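Local coordinates for protein methylmalonate-semialdehyde dehydrogenase (Oceanimonas doudoroffii, PDB 4ZZ7) that catalyses the NAD-dependent, probably coenzyme A-acylating oxidation of methylmalonate semialdehyde, as an aldehyde dehydrogenase family member, at residues A[18-24]-A[35-41]; A[134-140]-A[476-482]. All coordinates share one frame. Residues are numbered along the deposited sequence.

Contact 1. Residues A[18-24]-A[35-41]; sequences ENTRSQN and KQLDLAS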
ATOM      1  N   GLU A  18      34.891 -26.945  15.200  1.00 31.13           N
ATOM      2  CA  GLU A  18      34.522 -28.177  15.872  1.00 34.36           C
ATOM      3  C   GLU A  18      35.622 -29.213  15.786  1.00 37.82           C
ATOM      4  O   GLU A  18      35.911 -29.868  16.784  1.00 43.05           O
ATOM      5  CB  GLU A  18      33.255 -28.753  15.266  1.00 34.42           C
ATOM      6  CG  GLU A  18      32.702 -29.952  16.022  1.00 34.81           C
ATOM      7  CD  GLU A  18      31.565 -30.621  15.284  1.00 35.36           C
ATOM      8  OE1 GLU A  18      30.645 -29.906  14.840  1.00 38.10           O
ATOM      9  OE2 GLU A  18      31.580 -31.859  15.135  1.00 34.62           O
ATOM     10  N   ASN A  19      36.183 -29.385  14.587  1.00 38.04           N
ATOM     11  CA  ASN A  19      37.367 -30.232  14.353  1.00 39.12           C
ATOM     12  C   ASN A  19      37.144 -31.741  14.412  1.00 37.49           C
ATOM     13  O   ASN A  19      38.044 -32.486  14.816  1.00 37.78           O
ATOM     14  CB  ASN A  19      38.532 -29.844  15.283  1.00 39.37           C
ATOM     15  CG  ASN A  19      39.116 -28.500  14.933  1.00 42.12           C
ATOM     16  OD1 ASN A  19      39.451 -28.243  13.760  1.00 41.84           O
ATOM     17  ND2 ASN A  19      39.268 -27.630  15.944  1.00 43.81           N
ATOM     18  N   THR A  20      35.966 -32.189  13.995  1.00 35.21           N
ATOM     19  CA  THR A  20      35.704 -33.625  13.880  1.00 34.25           C
ATOM     20  C   THR A  20      35.661 -34.093  12.429  1.00 34.53           C
ATOM     21  O   THR A  20      35.801 -35.283  12.160  1.00 35.24           O
ATOM     22  CB  THR A  20      34.434 -34.074  14.657  1.00 33.24           C
ATOM     23  OG1 THR A  20      33.257 -33.693  13.958  1.00 31.72           O
ATOM     24  CG2 THR A  20      34.421 -33.506  16.104  1.00 33.44           C
ATOM     25  N   ARG A  21      35.505 -33.166  11.491  1.00 35.78           N
ATOM     26  CA  ARG A  21      35.383 -33.520  10.074  1.00 36.38           C
ATOM     27  C   ARG A  21      35.650 -32.300   9.202  1.00 35.31           C
ATOM     28  O   ARG A  21      35.251 -31.193   9.554  1.00 33.25           O
ATOM     29  CB  ARG A  21      33.970 -34.049   9.831  1.00 37.52           C
ATOM     30  CG  ARG A  21      33.702 -34.561   8.430  1.00 39.38           C
ATOM     31  CD  ARG A  21      32.522 -35.514   8.466  1.00 40.89           C
ATOM     32  NE  ARG A  21      31.310 -34.888   9.010  1.00 40.55           N
ATOM     33  CZ  ARG A  21      30.323 -34.363   8.272  1.00 41.94           C
ATOM     34  NH1 ARG A  21      30.376 -34.354   6.926  1.00 40.77           N
ATOM     35  NH2 ARG A  21      29.263 -33.844   8.886  1.00 39.81           N
ATOM     36  N   SER A  22      36.321 -32.483   8.075  1.00 35.20           N
ATOM     37  CA  SER A  22      36.580 -31.335   7.200  1.00 36.85           C
ATOM     38  C   SER A  22      36.608 -31.671   5.719  1.00 36.00           C
ATOM     39  O   SER A  22      36.601 -32.841   5.310  1.00 35.46           O
ATOM     40  CB  SER A  22      37.889 -30.638   7.591  1.00 37.92           C
ATOM     41  OG  SER A  22      38.970 -31.134   6.825  1.00 40.76           O
ATOM     42  N   GLN A  23      36.671 -30.612   4.922  1.00 35.24           N
ATOM     43  CA  GLN A  23      36.538 -30.729   3.485  1.00 34.79           C
ATOM     44  C   GLN A  23      37.368 -29.684   2.737  1.00 32.08           C
ATOM     45  O   GLN A  23      37.575 -28.564   3.195  1.00 29.35           O
ATOM     46  CB  GLN A  23      35.065 -30.619   3.113  1.00 35.91           C
ATOM     47  CG  GLN A  23      34.803 -30.930   1.654  1.00 39.07           C
ATOM     48  CD  GLN A  23      33.335 -30.950   1.331  1.00 40.80           C
ATOM     49  OE1 GLN A  23      32.520 -31.350   2.161  1.00 43.79           O
ATOM     50  NE2 GLN A  23      32.980 -30.528   0.126  1.00 40.40           N
ATOM     51  N   ASN A  24      37.837 -30.067   1.566  1.00 31.59           N
ATOM     52  CA  ASN A  24      38.715 -29.204   0.812  1.00 33.19           C
ATOM     53  C   ASN A  24      37.892 -28.141   0.163  1.00 31.26           C
ATOM     54  O   ASN A  24      36.853 -28.441  -0.383  1.00 32.49           O
ATOM     55  CB  ASN A  24      39.460 -29.977  -0.295  1.00 35.15           C
ATOM     56  CG  ASN A  24      40.322 -31.109   0.239  1.00 35.21           C
ATOM     57  OD1 ASN A  24      40.745 -31.101   1.395  1.00 35.75           O
ATOM     58  ND2 ASN A  24      40.574 -32.095  -0.605  1.00 34.88           N
ATOM     59  N   LYS A  35      42.150 -24.311   0.980  1.00 36.47           N
ATOM     60  CA  LYS A  35      41.804 -24.225   2.404  1.00 37.67           C
ATOM     61  C   LYS A  35      40.957 -25.423   2.831  1.00 35.62           C
ATOM     62  O   LYS A  35      40.357 -26.099   1.996  1.00 31.96           O
ATOM     63  CB  LYS A  35      41.050 -22.915   2.712  1.00 42.12           C
ATOM     64  CG  LYS A  35      41.434 -21.734   1.818  1.00 48.80           C
ATOM     65  CD  LYS A  35      40.715 -20.427   2.141  1.00 54.58           C
ATOM     66  CE  LYS A  35      41.195 -19.821   3.465  1.00 59.40           C
ATOM     67  NZ  LYS A  35      40.481 -18.561   3.839  1.00 59.18           N
ATOM     68  N   GLN A  36      40.939 -25.682   4.142  1.00 35.46           N
ATOM     69  CA  GLN A  36      40.100 -26.724   4.754  1.00 34.04           C
ATOM     70  C   GLN A  36      38.879 -26.080   5.396  1.00 32.41           C
ATOM     71  O   GLN A  36      38.990 -25.118   6.167  1.00 32.07           O
ATOM     72  CB  GLN A  36      40.861 -27.484   5.849  1.00 35.42           C
ATOM     73  CG  GLN A  36      41.950 -28.409   5.350  1.00 36.50           C
ATOM     74  CD  GLN A  36      41.405 -29.505   4.458  1.00 36.85           C
ATOM     75  OE1 GLN A  36      40.539 -30.283   4.868  1.00 38.29           O
ATOM     76  NE2 GLN A  36      41.892 -29.564   3.226  1.00 36.40           N
ATOM     77  N   LEU A  37      37.710 -26.626   5.100  1.00 29.50           N
ATOM     78  CA  LEU A  37      36.484 -26.129   5.686  1.00 26.10           C
ATOM     79  C   LEU A  37      36.004 -27.070   6.754  1.00 25.17           C
ATOM     80  O   LEU A  37      35.702 -28.223   6.476  1.00 22.39           O
ATOM     81  CB  LEU A  37      35.417 -25.997   4.618  1.00 24.96           C
ATOM     82  CG  LEU A  37      34.080 -25.482   5.134  1.00 24.16           C
ATOM     83  CD1 LEU A  37      34.222 -24.105   5.783  1.00 23.07           C
ATOM     84  CD2 LEU A  37      33.103 -25.493   3.974  1.00 23.51           C
ATOM     85  N   ASP A  38      35.916 -26.560   7.976  1.00 27.02           N
ATOM     86  CA  ASP A  38      35.340 -27.321   9.084  1.00 29.31           C
ATOM     87  C   ASP A  38      33.855 -27.595   8.834  1.00 29.77           C
ATOM     88  O   ASP A  38      33.130 -26.691   8.473  1.00 31.56           O
ATOM     89  CB  ASP A  38      35.497 -26.552  10.388  1.00 29.41           C
ATOM     90  CG  ASP A  38      35.166 -27.396  11.588  1.00 30.48           C
ATOM     91  OD1 ASP A  38      35.830 -28.440  11.783  1.00 30.77           O
ATOM     92  OD2 ASP A  38      34.257 -27.016  12.353  1.00 31.94           O
ATOM     93  N   LEU A  39      33.416 -28.834   9.001  1.00 29.84           N
ATOM     94  CA  LEU A  39      32.010 -29.169   8.819  1.00 31.71           C
ATOM     95  C   LEU A  39      31.310 -29.332  10.163  1.00 31.74           C
ATOM     96  O   LEU A  39      31.716 -30.135  11.002  1.00 31.57           O
ATOM     97  CB  LEU A  39      31.838 -30.425   7.965  1.00 33.78           C
ATOM     98  CG  LEU A  39      32.459 -30.360   6.562  1.00 35.78           C
ATOM     99  CD1 LEU A  39      32.112 -31.619   5.791  1.00 36.06           C
ATOM    100  CD2 LEU A  39      32.021 -29.137   5.754  1.00 35.83           C
ATOM    101  N   ALA A  40      30.240 -28.566  10.350  1.00 31.10           N
ATOM    102  CA  ALA A  40      29.545 -28.528  11.623  1.00 31.21           C
ATOM    103  C   ALA A  40      28.569 -29.664  11.748  1.00 29.47           C
ATOM    104  O   ALA A  40      27.882 -30.030  10.804  1.00 28.20           O
ATOM    105  CB  ALA A  40      28.818 -27.208  11.798  1.00 32.97           C
ATOM    106  N   SER A  41      28.500 -30.197  12.950  1.00 29.90           N
ATOM    107  CA  SER A  41      27.704 -31.366  13.232  1.00 31.10           C
ATOM    108  C   SER A  41      26.444 -30.879  13.889  1.00 30.41           C
ATOM    109  O   SER A  41      26.358 -29.713  14.261  1.00 29.18           O
ATOM    110  CB  SER A  41      28.477 -32.267  14.196  1.00 32.38           C
ATOM    111  OG  SER A  41      28.734 -31.558  15.413  1.00 32.59           O
TER
HETATM  112  O   HOH W   1      33.911 -30.595  12.257  1.00 20.77           O
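Start with Leu-39, the residue most deeply covered here. Its backbone N donates to Arg-21 O at 3.0 Å, almost straight, which carries the pairing one residue past the end of strand 32-38. The Leu-39 side chain turns toward 18-24: CB sits over one face of the Arg-21 guanidinium, CD1 comes within 3.4 Å of Arg-21 NH1, and the same CD1 lies 3.7 Å from Gln-23 OE1. With Leu-39 CB over that face, the guanidinium makes salt bridges to Asp-207 and Glu-209.

Glu-18 ties down the far end. Its OE1 accepts from Ser-41 N at 2.9 Å and Ser-41 OG at 2.6 Å, and also from Thr-44, so one carboxylate oxygen fastens the start of helix 42-61, where Ser-41 is the N-cap. The other oxygen, Glu-18 OE2, takes the hydroxyl of Thr-20 (OG1, 2.7 Å). Asp-38 holds the backbone of this turn in return: Glu-18 N donates to Asp-38 OD2 (2.9 Å) and Asn-19 N to Asp-38 OD1 (3.0 Å).

Before Leu-39, from Ser-22 with Asp-38 to Asn-24 with Gln-36, the pairing is antiparallel. Gln-23 and Leu-37 form the hydrogen-bonded pair, with Gln-23 N to Leu-37 O at 3.0 Å and Leu-37 N to Gln-23 O at 2.7 Å, and point to one face; on the other, Gln-36 links Ser-22 OG (to its OE1, 2.6 Å) and Asn-24 OD1 (from its NE2, 2.7 Å). This is a beta hairpin, strands 22-27 and 32-38, in the N-terminal sheet of the aldehyde dehydrogenase; Leu-37 places it beside the NAD-binding residue Glu-178.

Contact 2. Residues A[134-140]-A[476-482]; sequences DSWSEFQ and KRKTVTQ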
ATOM      1  N   ASP A 134     -12.007  -0.811  17.077  1.00 18.92           N
ATOM      2  CA  ASP A 134     -10.926  -0.661  16.112  1.00 18.00           C
ATOM      3  C   ASP A 134     -10.181  -1.974  15.977  1.00 16.98           C
ATOM      4  O   ASP A 134     -10.201  -2.799  16.886  1.00 15.99           O
ATOM      5  CB  ASP A 134      -9.960   0.427  16.560  1.00 17.84           C
ATOM      6  CG  ASP A 134     -10.602   1.787  16.635  1.00 18.61           C
ATOM      7  OD1 ASP A 134     -11.671   2.010  16.011  1.00 18.51           O
ATOM      8  OD2 ASP A 134     -10.024   2.653  17.335  1.00 19.09           O
ATOM      9  N   SER A 135      -9.499  -2.144  14.849  1.00 16.19           N
ATOM     10  CA  SER A 135      -8.677  -3.334  14.628  1.00 16.10           C
ATOM     11  C   SER A 135      -7.507  -2.959  13.755  1.00 16.14           C
ATOM     12  O   SER A 135      -7.610  -2.017  12.990  1.00 15.47           O
ATOM     13  CB  SER A 135      -9.504  -4.475  13.993  1.00 15.52           C
ATOM     14  OG  SER A 135      -8.761  -5.663  13.842  1.00 14.47           O
ATOM     15  N   TRP A 136      -6.401  -3.693  13.894  1.00 17.09           N
ATOM     16  CA  TRP A 136      -5.163  -3.423  13.134  1.00 17.87           C
ATOM     17  C   TRP A 136      -4.263  -4.634  13.020  1.00 17.83           C
ATOM     18  O   TRP A 136      -4.248  -5.486  13.915  1.00 18.14           O
ATOM     19  CB  TRP A 136      -4.361  -2.255  13.744  1.00 18.42           C
ATOM     20  CG  TRP A 136      -3.769  -2.551  15.073  1.00 19.12           C
ATOM     21  CD1 TRP A 136      -2.535  -3.070  15.317  1.00 19.34           C
ATOM     22  CD2 TRP A 136      -4.383  -2.348  16.356  1.00 20.13           C
ATOM     23  NE1 TRP A 136      -2.337  -3.206  16.664  1.00 20.07           N
ATOM     24  CE2 TRP A 136      -3.456  -2.768  17.331  1.00 19.85           C
ATOM     25  CE3 TRP A 136      -5.634  -1.854  16.780  1.00 20.21           C
ATOM     26  CZ2 TRP A 136      -3.736  -2.715  18.715  1.00 18.93           C
ATOM     27  CZ3 TRP A 136      -5.908  -1.811  18.175  1.00 19.26           C
ATOM     28  CH2 TRP A 136      -4.957  -2.241  19.109  1.00 18.53           C
ATOM     29  N   SER A 137      -3.487  -4.691  11.930  1.00 17.86           N
ATOM     30  CA  SER A 137      -2.527  -5.789  11.740  1.00 17.28           C
ATOM     31  C   SER A 137      -1.133  -5.410  12.219  1.00 17.43           C
ATOM     32  O   SER A 137      -0.750  -4.235  12.226  1.00 17.44           O
ATOM     33  CB  SER A 137      -2.501  -6.306  10.291  1.00 16.81           C
ATOM     34  OG  SER A 137      -2.138  -5.333   9.352  1.00 16.44           O
ATOM     35  N   GLU A 138      -0.389  -6.416  12.651  1.00 17.64           N
ATOM     36  CA  GLU A 138       1.006  -6.246  12.963  1.00 18.19           C
ATOM     37  C   GLU A 138       1.766  -7.397  12.335  1.00 18.71           C
ATOM     38  O   GLU A 138       1.285  -8.540  12.329  1.00 18.47           O
ATOM     39  CB  GLU A 138       1.223  -6.222  14.474  1.00 18.75           C
ATOM     40  CG  GLU A 138       0.601  -5.036  15.216  1.00 19.07           C
ATOM     41  CD  GLU A 138       1.219  -4.828  16.595  1.00 19.49           C
ATOM     42  OE1 GLU A 138       1.984  -5.694  17.053  1.00 19.84           O
ATOM     43  OE2 GLU A 138       0.977  -3.790  17.229  1.00 20.50           O
ATOM     44  N   PHE A 139       2.951  -7.091  11.804  1.00 19.48           N
ATOM     45  CA  PHE A 139       3.844  -8.112  11.218  1.00 19.79           C
ATOM     46  C   PHE A 139       5.059  -8.356  12.113  1.00 20.31           C
ATOM     47  O   PHE A 139       6.141  -7.768  11.946  1.00 21.50           O
ATOM     48  CB  PHE A 139       4.223  -7.740   9.788  1.00 19.31           C
ATOM     49  CG  PHE A 139       3.035  -7.582   8.898  1.00 19.11           C
ATOM     50  CD1 PHE A 139       2.242  -8.672   8.586  1.00 19.43           C
ATOM     51  CD2 PHE A 139       2.694  -6.343   8.397  1.00 19.92           C
ATOM     52  CE1 PHE A 139       1.127  -8.533   7.781  1.00 20.19           C
ATOM     53  CE2 PHE A 139       1.586  -6.184   7.584  1.00 20.60           C
ATOM     54  CZ  PHE A 139       0.801  -7.284   7.268  1.00 20.66           C
ATOM     55  N   GLN A 140       4.856  -9.253  13.073  1.00 20.45           N
ATOM     56  CA  GLN A 140       5.808  -9.464  14.143  1.00 19.19           C
ATOM     57  C   GLN A 140       6.810 -10.501  13.735  1.00 18.73           C
ATOM     58  O   GLN A 140       6.582 -11.234  12.769  1.00 18.48           O
ATOM     59  CB  GLN A 140       5.081  -9.889  15.398  1.00 19.02           C
ATOM     60  CG  GLN A 140       4.164  -8.792  15.886  1.00 19.12           C
ATOM     61  CD  GLN A 140       3.625  -9.032  17.269  1.00 19.03           C
ATOM     62  OE1 GLN A 140       3.727 -10.130  17.824  1.00 18.55           O
ATOM     63  NE2 GLN A 140       3.049  -7.992  17.845  1.00 19.21           N
ATOM     64  N   LYS A 476       5.223 -12.756  10.889  1.00 14.51           N
ATOM     65  CA  LYS A 476       3.885 -13.357  11.031  1.00 14.52           C
ATOM     66  C   LYS A 476       2.813 -12.323  11.372  1.00 13.92           C
ATOM     67  O   LYS A 476       3.016 -11.422  12.193  1.00 13.18           O
ATOM     68  CB  LYS A 476       3.863 -14.531  12.010  1.00 14.69           C
ATOM     69  CG  LYS A 476       4.701 -14.334  13.234  1.00 15.15           C
ATOM     70  CD  LYS A 476       4.654 -15.564  14.098  1.00 15.96           C
ATOM     71  CE  LYS A 476       5.448 -15.327  15.383  1.00 16.65           C
ATOM     72  NZ  LYS A 476       5.321 -16.452  16.357  1.00 16.93           N
ATOM     73  N   ARG A 477       1.679 -12.466  10.698  1.00 13.78           N
ATOM     74  CA  ARG A 477       0.570 -11.544  10.823  1.00 13.71           C
ATOM     75  C   ARG A 477      -0.177 -11.761  12.120  1.00 14.27           C
ATOM     76  O   ARG A 477      -0.594 -12.866  12.451  1.00 14.30           O
ATOM     77  CB  ARG A 477      -0.389 -11.718   9.672  1.00 13.40           C
ATOM     78  CG  ARG A 477      -1.591 -10.822   9.787  1.00 13.47           C
ATOM     79  CD  ARG A 477      -2.647 -11.185   8.769  1.00 13.75           C
ATOM     80  NE  ARG A 477      -2.286 -10.697   7.445  1.00 13.91           N
ATOM     81  CZ  ARG A 477      -2.550  -9.482   6.977  1.00 14.04           C
ATOM     82  NH1 ARG A 477      -3.209  -8.576   7.702  1.00 14.86           N
ATOM     83  NH2 ARG A 477      -2.162  -9.170   5.757  1.00 14.08           N
ATOM     84  N   LYS A 478      -0.350 -10.676  12.849  1.00 15.24           N
ATOM     85  CA  LYS A 478      -1.162 -10.660  14.055  1.00 15.78           C
ATOM     86  C   LYS A 478      -2.261  -9.631  13.840  1.00 15.56           C
ATOM     87  O   LYS A 478      -2.004  -8.508  13.397  1.00 15.60           O
ATOM     88  CB  LYS A 478      -0.310 -10.282  15.282  1.00 16.67           C
ATOM     89  CG  LYS A 478      -1.104 -10.165  16.579  1.00 17.64           C
ATOM     90  CD  LYS A 478      -0.249  -9.817  17.786  1.00 18.60           C
ATOM     91  CE  LYS A 478       0.479 -11.032  18.371  1.00 19.42           C
ATOM     92  NZ  LYS A 478       1.163 -10.687  19.658  1.00 19.65           N
ATOM     93  N   THR A 479      -3.485  -9.995  14.163  1.00 15.26           N
ATOM     94  CA  THR A 479      -4.551  -9.029  14.102  1.00 15.44           C
ATOM     95  C   THR A 479      -5.079  -8.804  15.504  1.00 15.62           C
ATOM     96  O   THR A 479      -5.411  -9.765  16.239  1.00 15.67           O
ATOM     97  CB  THR A 479      -5.652  -9.486  13.161  1.00 15.72           C
ATOM     98  OG1 THR A 479      -5.062  -9.859  11.903  1.00 16.23           O
ATOM     99  CG2 THR A 479      -6.665  -8.372  12.961  1.00 15.64           C
ATOM    100  N   VAL A 480      -5.110  -7.523  15.873  1.00 15.27           N
ATOM    101  CA  VAL A 480      -5.634  -7.068  17.140  1.00 14.94           C
ATOM    102  C   VAL A 480      -6.984  -6.433  16.864  1.00 15.61           C
ATOM    103  O   VAL A 480      -7.113  -5.687  15.899  1.00 15.74           O
ATOM    104  CB  VAL A 480      -4.677  -6.063  17.806  1.00 14.47           C
ATOM    105  CG1 VAL A 480      -5.203  -5.575  19.160  1.00 14.43           C
ATOM    106  CG2 VAL A 480      -3.333  -6.721  18.009  1.00 14.35           C
ATOM    107  N   THR A 481      -7.982  -6.761  17.699  1.00 16.48           N
ATOM    108  CA  THR A 481      -9.316  -6.096  17.721  1.00 16.49           C
ATOM    109  C   THR A 481      -9.537  -5.580  19.140  1.00 16.31           C
ATOM    110  O   THR A 481      -9.364  -6.289  20.087  1.00 15.88           O
ATOM    111  CB  THR A 481     -10.451  -7.055  17.291  1.00 16.67           C
ATOM    112  OG1 THR A 481     -10.181  -7.557  15.979  1.00 17.02           O
ATOM    113  CG2 THR A 481     -11.788  -6.375  17.250  1.00 16.33           C
ATOM    114  N   GLN A 482      -9.905  -4.318  19.262  1.00 17.71           N
ATOM    115  CA  GLN A 482      -9.865  -3.606  20.533  1.00 18.32           C
ATOM    116  C   GLN A 482     -11.185  -2.953  20.791  1.00 19.13           C
ATOM    117  O   GLN A 482     -11.777  -2.393  19.891  1.00 18.38           O
ATOM    118  CB  GLN A 482      -8.812  -2.506  20.473  1.00 18.58           C
ATOM    119  CG  GLN A 482      -8.437  -1.918  21.810  1.00 18.01           C
ATOM    120  CD  GLN A 482      -7.457  -0.795  21.655  1.00 17.65           C
ATOM    121  OE1 GLN A 482      -7.819   0.257  21.166  1.00 16.90           O
ATOM    122  NE2 GLN A 482      -6.219  -1.003  22.083  1.00 18.05           N
TER
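Lys-476 begins residues 476-482 with a two-way backbone pair: its N donates to Gln-140 O at 2.8 Å, and Gln-140 N returns to Lys-476 O at 3.0 Å. Next comes Arg-477, in a non-hydrogen-bonded pair with Phe-139. Its guanidinium offers a face to the edge of the phenyl ring (NH2 to Phe-139 CZ, 3.8 Å), while the charge is met by Asp-469 of the second subunit. Lys-478 pairs tightly with Glu-138, N to O at 2.7 Å in both directions. Its NZ reaches Gln-140 OE1 in a weak bond of 3.2 Å, but its main partner is Ser-429 of the second subunit.

At Thr-479 the CA leans on Trp-136 O (3.6 Å) as a CA-H...O contact, opposite Ser-137. Val-480 then makes the closest apolar meeting. Val-480 CG1 lies over the face of the Trp-136 six-membered ring, 3.6 Å from its centroid, a CH-pi contact. Val-480 N donates to Trp-136 O at 3.0 Å, and Val-480 O accepts twice, from Trp-136 N (2.9 Å) and from Ser-135 OG (2.6 Å). Thr-481 faces Ser-135. Gln-482 closes the run: its N donates to Asp-134 O at 2.8 Å, and its NE2 lies at the indole edge, 3.5 Å from Trp-136 CH2.

Strand 133-141 is the middle of a three-stranded antiparallel sheet, with 123-126 on its other edge and helix 467-473 packed against Phe-139 and Arg-477. Residues 479-482 pair in parallel with a strand of the second subunit, so the sheet continues into that chain, as in the oligomerization domain of this family.

How the contacts relate
Contact 1 comes first along the chain and is finished before contact 2 begins. The two lie about 45 Å apart between centres and about 25 Å between nearest atoms, and they share no sheet. Contact 1 is local, a hairpin whose segments are separated by only ten residues, in a four-stranded mixed sheet near the NAD site. Contact 2 joins segments with 335 residues between them, bringing the C-terminal strand 475-483 back to 133-141. Their surroundings differ too: no other chain touches contact 1, whereas three other subunits approach contact 2. One thus lies on the cofactor-binding side of the subunit, the other where the tetramer is assembled.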